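Local coordinates for hydrazine synthase subunit alpha (Candidatus Kuenenia stuttgartiensis, PDB 5C2V), which forms part of the hydrazine synthase complex and catalyses its second half-reaction, the condensation of hydroxylamine with ammonia to give hydrazine, at residues S439-P442 and H448-A451; K450-S455 and A712-L717. All coordinates share one frame; numbering follows the deposited sequence.

Contact 1 (S439-P442 and H448-A451). With HEC (heme c), chain B.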
ATOM      1  N   SER D 439      11.369  19.485  -1.040  1.00 61.81           N
ATOM      2  CA  SER D 439      10.329  18.468  -1.172  1.00 46.81           C
ATOM      3  C   SER D 439       9.897  17.881   0.167  1.00 52.46           C
ATOM      4  O   SER D 439      10.648  17.914   1.143  1.00 66.98           O
ATOM      5  CB  SER D 439      10.810  17.338  -2.086  1.00 55.36           C
ATOM      6  OG  SER D 439       9.767  16.411  -2.335  1.00 49.68           O
ATOM      7  N   ASP D 440       8.680  17.346   0.204  1.00 53.83           N
ATOM      8  CA  ASP D 440       8.199  16.615   1.370  1.00 54.91           C
ATOM      9  C   ASP D 440       8.415  15.118   1.173  1.00 58.28           C
ATOM     10  O   ASP D 440       8.077  14.307   2.035  1.00 57.50           O
ATOM     11  CB  ASP D 440       6.718  16.918   1.634  1.00 42.40           C
ATOM     12  CG  ASP D 440       5.791  16.294   0.601  1.00 43.10           C
ATOM     13  OD1 ASP D 440       6.247  15.988  -0.520  1.00 56.52           O
ATOM     14  OD2 ASP D 440       4.596  16.113   0.914  1.00 46.98           O
ATOM     15  N   GLN D 441       8.980  14.763   0.022  1.00 45.14           N
ATOM     16  CA  GLN D 441       9.218  13.367  -0.326  1.00 43.75           C
ATOM     17  C   GLN D 441      10.569  12.888   0.191  1.00 49.30           C
ATOM     18  O   GLN D 441      11.551  13.628   0.153  1.00 51.62           O
ATOM     19  CB  GLN D 441       9.139  13.173  -1.842  1.00 52.76           C
ATOM     20  CG  GLN D 441       7.750  13.377  -2.420  1.00 43.77           C
ATOM     21  CD  GLN D 441       6.749  12.368  -1.896  1.00 46.54           C
ATOM     22  OE1 GLN D 441       5.711  12.735  -1.345  1.00 61.45           O
ATOM     23  NE2 GLN D 441       7.055  11.087  -2.068  1.00 50.58           N
ATOM     24  N   PRO D 442      10.618  11.639   0.678  1.00 51.61           N
ATOM     25  CA  PRO D 442      11.854  11.049   1.194  1.00 36.35           C
ATOM     26  C   PRO D 442      12.701  10.438   0.086  1.00 42.71           C
ATOM     27  O   PRO D 442      12.315  10.484  -1.081  1.00 50.78           O
ATOM     28  CB  PRO D 442      11.341   9.967   2.142  1.00 44.46           C
ATOM     29  CG  PRO D 442      10.079   9.506   1.493  1.00 43.70           C
ATOM     30  CD  PRO D 442       9.469  10.729   0.838  1.00 43.29           C
ATOM     31  N   HIS D 448       8.701   8.834  -8.053  1.00 46.71           N
ATOM     32  CA  HIS D 448       8.162  10.109  -7.589  1.00 41.47           C
ATOM     33  C   HIS D 448       8.870  10.558  -6.314  1.00 53.57           C
ATOM     34  O   HIS D 448       8.523  11.582  -5.725  1.00 44.79           O
ATOM     35  CB  HIS D 448       6.652  10.011  -7.360  1.00 38.91           C
ATOM     36  CG  HIS D 448       6.271   9.255  -6.127  1.00 58.19           C
ATOM     37  ND1 HIS D 448       6.267   7.877  -6.068  1.00 49.15           N
ATOM     38  CD2 HIS D 448       5.872   9.684  -4.905  1.00 45.71           C
ATOM     39  CE1 HIS D 448       5.887   7.492  -4.863  1.00 46.57           C
ATOM     40  NE2 HIS D 448       5.641   8.568  -4.139  1.00 51.31           N
ATOM     41  N   GLN D 449       9.863   9.781  -5.896  1.00 43.77           N
ATOM     42  CA  GLN D 449      10.653  10.107  -4.716  1.00 44.63           C
ATOM     43  C   GLN D 449      12.078  10.473  -5.115  1.00 49.95           C
ATOM     44  O   GLN D 449      12.419  10.471  -6.299  1.00 46.77           O
ATOM     45  CB  GLN D 449      10.665   8.932  -3.738  1.00 37.78           C
ATOM     46  CG  GLN D 449       9.291   8.535  -3.225  1.00 44.49           C
ATOM     47  CD  GLN D 449       9.309   7.220  -2.470  1.00 43.58           C
ATOM     48  OE1 GLN D 449      10.116   6.336  -2.757  1.00 51.38           O
ATOM     49  NE2 GLN D 449       8.417   7.085  -1.495  1.00 42.18           N
ATOM     50  N   LYS D 450      12.906  10.789  -4.125  1.00 40.74           N
ATOM     51  CA  LYS D 450      14.297  11.139  -4.381  1.00 45.54           C
ATOM     52  C   LYS D 450      15.169   9.891  -4.463  1.00 47.62           C
ATOM     53  O   LYS D 450      15.025   8.969  -3.664  1.00 52.04           O
ATOM     54  CB  LYS D 450      14.826  12.079  -3.296  1.00 48.74           C
ATOM     55  CG  LYS D 450      14.133  13.430  -3.247  1.00 47.63           C
ATOM     56  CD  LYS D 450      14.799  14.352  -2.237  1.00 55.05           C
ATOM     57  CE  LYS D 450      14.129  15.714  -2.205  1.00 43.66           C
ATOM     58  NZ  LYS D 450      14.812  16.643  -1.262  1.00 49.00           N
ATOM     59  N   ALA D 451      16.071   9.867  -5.437  1.00 38.15           N
ATOM     60  CA  ALA D 451      16.994   8.752  -5.591  1.00 32.48           C
ATOM     61  C   ALA D 451      18.202   8.933  -4.682  1.00 55.05           C
ATOM     62  O   ALA D 451      19.005   8.015  -4.506  1.00 44.51           O
ATOM     63  CB  ALA D 451      17.430   8.622  -7.035  1.00 40.62           C
TER
HETATM   64 FE   HEC B 905       4.645  19.083  -8.821  1.00 48.54          FE
HETATM   65  CHA HEC B 905       2.532  16.422  -8.203  1.00 67.93           C
HETATM   66  CHB HEC B 905       1.959  20.960  -9.827  1.00 51.37           C
HETATM   67  CHC HEC B 905       6.772  21.612  -9.823  1.00 55.11           C
HETATM   68  CHD HEC B 905       7.361  17.144  -8.032  1.00 57.58           C
HETATM   69  NA  HEC B 905       2.627  18.754  -8.980  1.00 50.11           N
HETATM   70  C1A HEC B 905       1.963  17.581  -8.681  1.00 53.49           C
HETATM   71  C2A HEC B 905       0.556  17.777  -8.953  1.00 53.17           C
HETATM   72  C3A HEC B 905       0.393  19.025  -9.403  1.00 61.40           C
HETATM   73  C4A HEC B 905       1.693  19.667  -9.429  1.00 59.62           C
HETATM   74  CMA HEC B 905      -0.943  19.676  -9.822  1.00 46.79           C
HETATM   75  CAA HEC B 905      -0.548  16.715  -8.759  1.00 41.94           C
HETATM   76  CBA HEC B 905      -1.270  16.947  -7.435  1.00 45.38           C
HETATM   77  CGA HEC B 905      -0.356  16.669  -6.269  1.00 58.95           C
HETATM   78  O1A HEC B 905      -0.276  17.523  -5.350  1.00 62.20           O
HETATM   79  O2A HEC B 905       0.298  15.595  -6.256  1.00 66.99           O
HETATM   80  NB  HEC B 905       4.420  20.907  -9.801  1.00 71.76           N
HETATM   81  C1B HEC B 905       3.200  21.559  -9.851  1.00 54.23           C
HETATM   82  C2B HEC B 905       3.461  22.982  -9.926  1.00 69.38           C
HETATM   83  C3B HEC B 905       4.782  23.168  -9.932  1.00 62.03           C
HETATM   84  C4B HEC B 905       5.417  21.865  -9.850  1.00 58.13           C
HETATM   85  CMB HEC B 905       2.393  24.094 -10.000  1.00 43.09           C
HETATM   86  CAB HEC B 905       5.489  24.541  -9.999  1.00 38.59           C
HETATM   87  CBB HEC B 905       6.257  24.670 -11.333  1.00 38.39           C
HETATM   88  NC  HEC B 905       6.692  19.355  -8.862  1.00 46.91           N
HETATM   89  C1C HEC B 905       7.358  20.434  -9.413  1.00 63.74           C
HETATM   90  C2C HEC B 905       8.778  20.149  -9.379  1.00 58.70           C
HETATM   91  C3C HEC B 905       8.929  18.881  -8.989  1.00 52.51           C
HETATM   92  C4C HEC B 905       7.628  18.377  -8.588  1.00 55.43           C
HETATM   93  CMC HEC B 905       9.879  21.022 -10.020  1.00 44.58           C
HETATM   94  CAC HEC B 905      10.276  18.135  -8.864  1.00 42.05           C
HETATM   95  CBC HEC B 905      10.322  16.981  -9.889  1.00 51.78           C
HETATM   96  ND  HEC B 905       4.906  17.091  -8.222  1.00 70.58           N
HETATM   97  C1D HEC B 905       6.140  16.523  -7.927  1.00 49.37           C
HETATM   98  C2D HEC B 905       5.945  15.161  -7.487  1.00 51.61           C
HETATM   99  C3D HEC B 905       4.429  14.938  -7.536  1.00 60.05           C
HETATM  100  C4D HEC B 905       3.873  16.185  -8.008  1.00 55.98           C
HETATM  101  CMD HEC B 905       7.036  14.158  -7.054  1.00 44.49           C
HETATM  102  CAD HEC B 905       3.649  13.657  -7.176  1.00 55.11           C
HETATM  103  CBD HEC B 905       4.010  12.568  -8.178  1.00 41.68           C
HETATM  104  CGD HEC B 905       3.286  11.298  -7.825  1.00 54.79           C
HETATM  105  O1D HEC B 905       3.618  10.247  -8.426  1.00 57.99           O
HETATM  106  O2D HEC B 905       2.388  11.337  -6.943  1.00 42.45           O

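Contact 2 (K450-S455 and A712-L717)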
ATOM      1  N   LYS D 450      12.906  10.789  -4.125  1.00 40.74           N
ATOM      2  CA  LYS D 450      14.297  11.139  -4.381  1.00 45.54           C
ATOM      3  C   LYS D 450      15.169   9.891  -4.463  1.00 47.62           C
ATOM      4  O   LYS D 450      15.025   8.969  -3.664  1.00 52.04           O
ATOM      5  CB  LYS D 450      14.826  12.079  -3.296  1.00 48.74           C
ATOM      6  CG  LYS D 450      14.133  13.430  -3.247  1.00 47.63           C
ATOM      7  CD  LYS D 450      14.799  14.352  -2.237  1.00 55.05           C
ATOM      8  CE  LYS D 450      14.129  15.714  -2.205  1.00 43.66           C
ATOM      9  NZ  LYS D 450      14.812  16.643  -1.262  1.00 49.00           N
ATOM     10  N   ALA D 451      16.071   9.867  -5.437  1.00 38.15           N
ATOM     11  CA  ALA D 451      16.994   8.752  -5.591  1.00 32.48           C
ATOM     12  C   ALA D 451      18.202   8.933  -4.682  1.00 55.05           C
ATOM     13  O   ALA D 451      19.005   8.015  -4.506  1.00 44.51           O
ATOM     14  CB  ALA D 451      17.430   8.622  -7.035  1.00 40.62           C
ATOM     15  N   LYS D 452      18.301  10.124  -4.098  1.00 48.51           N
ATOM     16  CA  LYS D 452      19.411  10.497  -3.227  1.00 41.52           C
ATOM     17  C   LYS D 452      19.174  11.891  -2.666  1.00 46.86           C
ATOM     18  O   LYS D 452      18.334  12.635  -3.172  1.00 60.18           O
ATOM     19  CB  LYS D 452      20.742  10.459  -3.984  1.00 37.10           C
ATOM     20  CG  LYS D 452      20.789  11.374  -5.197  1.00 36.39           C
ATOM     21  CD  LYS D 452      22.127  11.278  -5.912  1.00 35.56           C
ATOM     22  CE  LYS D 452      22.155  12.159  -7.151  1.00 38.87           C
ATOM     23  NZ  LYS D 452      23.463  12.086  -7.860  1.00 45.74           N
ATOM     24  N   ASN D 453      19.913  12.242  -1.619  1.00 44.64           N
ATOM     25  CA  ASN D 453      19.827  13.579  -1.049  1.00 44.49           C
ATOM     26  C   ASN D 453      20.406  14.617  -2.001  1.00 60.06           C
ATOM     27  O   ASN D 453      21.482  14.422  -2.565  1.00 55.42           O
ATOM     28  CB  ASN D 453      20.553  13.641   0.296  1.00 35.02           C
ATOM     29  CG  ASN D 453      19.884  12.794   1.360  1.00 58.09           C
ATOM     30  OD1 ASN D 453      18.659  12.672   1.394  1.00 47.85           O
ATOM     31  ND2 ASN D 453      20.687  12.204   2.238  1.00 50.28           N
ATOM     32  N   VAL D 454      19.685  15.717  -2.180  1.00 51.89           N
ATOM     33  CA  VAL D 454      20.156  16.797  -3.035  1.00 53.61           C
ATOM     34  C   VAL D 454      20.053  18.144  -2.331  1.00 41.48           C
ATOM     35  O   VAL D 454      19.020  18.480  -1.753  1.00 45.89           O
ATOM     36  CB  VAL D 454      19.374  16.856  -4.365  1.00 42.04           C
ATOM     37  CG1 VAL D 454      19.907  15.821  -5.342  1.00 45.06           C
ATOM     38  CG2 VAL D 454      17.885  16.660  -4.122  1.00 38.22           C
ATOM     39  N   SER D 455      21.139  18.906  -2.380  1.00 49.73           N
ATOM     40  CA  SER D 455      21.154  20.252  -1.829  1.00 56.81           C
ATOM     41  C   SER D 455      21.295  21.255  -2.963  1.00 62.09           C
ATOM     42  O   SER D 455      21.334  20.872  -4.134  1.00 52.28           O
ATOM     43  CB  SER D 455      22.292  20.419  -0.821  1.00 42.75           C
ATOM     44  OG  SER D 455      22.094  19.595   0.315  1.00 70.21           O
ATOM     45  N   ALA D 712      13.453   6.234 -13.874  1.00 56.54           N
ATOM     46  CA  ALA D 712      14.680   6.506 -13.141  1.00 47.70           C
ATOM     47  C   ALA D 712      15.839   5.780 -13.815  1.00 48.18           C
ATOM     48  O   ALA D 712      15.946   4.560 -13.723  1.00 56.68           O
ATOM     49  CB  ALA D 712      14.549   6.082 -11.686  1.00 39.29           C
ATOM     50  N   ALA D 713      16.741   6.526 -14.440  1.00 59.05           N
ATOM     51  CA  ALA D 713      17.905   5.908 -15.061  1.00 45.03           C
ATOM     52  C   ALA D 713      18.955   5.661 -13.994  1.00 46.10           C
ATOM     53  O   ALA D 713      19.720   4.703 -14.053  1.00 43.62           O
ATOM     54  CB  ALA D 713      18.456   6.785 -16.170  1.00 50.26           C
ATOM     55  N   ILE D 714      18.959   6.546 -13.004  1.00 46.92           N
ATOM     56  CA  ILE D 714      19.927   6.519 -11.922  1.00 44.91           C
ATOM     57  C   ILE D 714      19.740   5.287 -11.031  1.00 54.95           C
ATOM     58  O   ILE D 714      20.666   4.865 -10.338  1.00 48.18           O
ATOM     59  CB  ILE D 714      19.821   7.815 -11.087  1.00 31.04           C
ATOM     60  CG1 ILE D 714      21.026   7.984 -10.160  1.00 48.35           C
ATOM     61  CG2 ILE D 714      18.508   7.855 -10.324  1.00 31.51           C
ATOM     62  CD1 ILE D 714      20.985   9.257  -9.342  1.00 37.59           C
ATOM     63  N   ASN D 715      18.543   4.706 -11.062  1.00 55.75           N
ATOM     64  CA  ASN D 715      18.251   3.503 -10.287  1.00 51.35           C
ATOM     65  C   ASN D 715      18.414   2.218 -11.095  1.00 57.33           C
ATOM     66  O   ASN D 715      18.233   1.121 -10.569  1.00 46.49           O
ATOM     67  CB  ASN D 715      16.830   3.567  -9.721  1.00 40.22           C
ATOM     68  CG  ASN D 715      16.695   4.567  -8.592  1.00 34.70           C
ATOM     69  OD1 ASN D 715      17.670   4.904  -7.923  1.00 44.34           O
ATOM     70  ND2 ASN D 715      15.475   5.041  -8.368  1.00 31.36           N
ATOM     71  N   SER D 716      18.758   2.358 -12.371  1.00 41.04           N
ATOM     72  CA  SER D 716      18.815   1.216 -13.277  1.00 36.37           C
ATOM     73  C   SER D 716      20.181   0.534 -13.271  1.00 52.08           C
ATOM     74  O   SER D 716      21.212   1.188 -13.428  1.00 51.77           O
ATOM     75  CB  SER D 716      18.456   1.654 -14.699  1.00 43.20           C
ATOM     76  OG  SER D 716      17.131   2.159 -14.752  1.00 44.99           O
ATOM     77  N   LEU D 717      20.171  -0.785 -13.095  1.00 47.77           N
ATOM     78  CA  LEU D 717      21.395  -1.581 -13.055  1.00 39.46           C
ATOM     79  C   LEU D 717      22.205  -1.419 -14.338  1.00 39.45           C
ATOM     80  O   LEU D 717      23.437  -1.388 -14.304  1.00 44.31           O
ATOM     81  CB  LEU D 717      21.060  -3.059 -12.818  1.00 36.71           C
ATOM     82  CG  LEU D 717      22.189  -4.027 -12.444  1.00 39.98           C
ATOM     83  CD1 LEU D 717      21.647  -5.145 -11.569  1.00 50.67           C
ATOM     84  CD2 LEU D 717      22.862  -4.613 -13.677  1.00 36.09           C
TER

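Contact 1 (S439-P442 and H448-A451)
Pro442 and Lys450 meet through one backbone bond: Lys450 N donates to Pro442 O at 3.1 Å and nearly straight, at 165°. The loop thus folds back on itself, with Gln441 facing Gln449 at 5.7 Å between their CA atoms. Gln449 CB also touches Pro442 O, at 3.5 Å. The lysine chain runs fully extended from CG to NZ. Its CE lies alongside Ser439, 3.7 Å from Ser439 CB. Lys450 NZ finds its acceptor just outside the segment, at Thr437 O. Ser439 OG accepts from Gln441 N at 3.0 Å, an ST turn at the head of residues 439-442.

Gln441 reaches across to His448. Its chain kinks at chi2 (-63°), which brings the amide end against the CD2 side of the imidazole. The two side chains cross at about a right angle, and the amide and ring planes are 44° apart. The same amide end touches the aliphatic part of Gln449. The methylene CG of Gln449 in turn sits over the centre of the His448 ring, 3.8 Å above its plane. Gln540 of strand 538-541 touches the side chains of Ser439, Gln441 and Lys450, and its NE2 bonds to His448 O.

His448 CB approaches the propionate oxygen HEC O1D at 3.2 Å, and the ring meets that oxygen obliquely. His448 NE2 makes a weak hydrogen bond to Asp277 OD2. Asp440, on the other segment, bonds through OD1 to ND1 of His560, a zinc ligand. It is therefore a second-shell residue of that metal. The folded loop borders the site of the Tyr564-ligated heme c and its neighbouring zinc ion, and gives the heme pocket His448.

Contact 2 (K450-S455 and A712-L717)
Ala451 and Lys452 pack against Ile714, which stands in a type I beta turn from Ala713 to Ser716. The turn leads into helix 717-722 and belongs to the cytochrome c part of the chain. The nearest CA atoms are those of Ala451 and Asn715, 7.2 Å apart. No hydrogen bond links the two segments, so side chains make the whole contact.

Ile714 makes two of the three pair contacts. From CB, which points toward the other loop, the side chain divides into two branches. The short one ends in the methyl CG2, 3.5 Å from Ala451 CB. The long one leaves through CG1, placed anti to the backbone N (chi1 -166°), and runs on extended to CD1. This tip meets the far end of Lys452, with Ile714 CD1 3.8 Å from Lys452 CE. CD and NZ of the lysine lie only slightly farther off. The two side chains cross at about a right angle, so the methyl touches the flank of an extended chain. The ammonium group has its own partner, a salt bridge to Asp533, and Ile714 also touches Asp533. Here a buried isoleucine packs beside the methylenes of a lysine whose ammonium is held in a salt bridge.

Asn715 adds a smaller contact. Its OD1 lies 3.8 Å from Ala451 CB, while its hydrogen bond goes to Ser728 OG. The neighbouring Ala729 is joined to Ala451 through the backbone. Within the turn, Ser716 N bonds to Ala713 O at 3.0 Å. Ser716 OG donates to Ala712 O at 2.9 Å, in the carbonyl plane.

In the fold
Both contacts use the long loop between strands 428-433 and 461-467, and they share Lys450 and Ala451. Their centres are 10 Å apart. Contact 1 is a surface contact within the loop, six residues apart at its closest ends. One backbone hydrogen bond joins it, with touches among polar side chains and their methylenes, and it borders the first heme and the zinc ion. Contact 2 is buried and joins segments more than 250 residues apart. It relies on apolar touches, with the polar groups paired elsewhere. Ala451 plays no part across contact 1 but a central one in contact 2. The loop thus turns one part to the heme site and the next to the cytochrome c region.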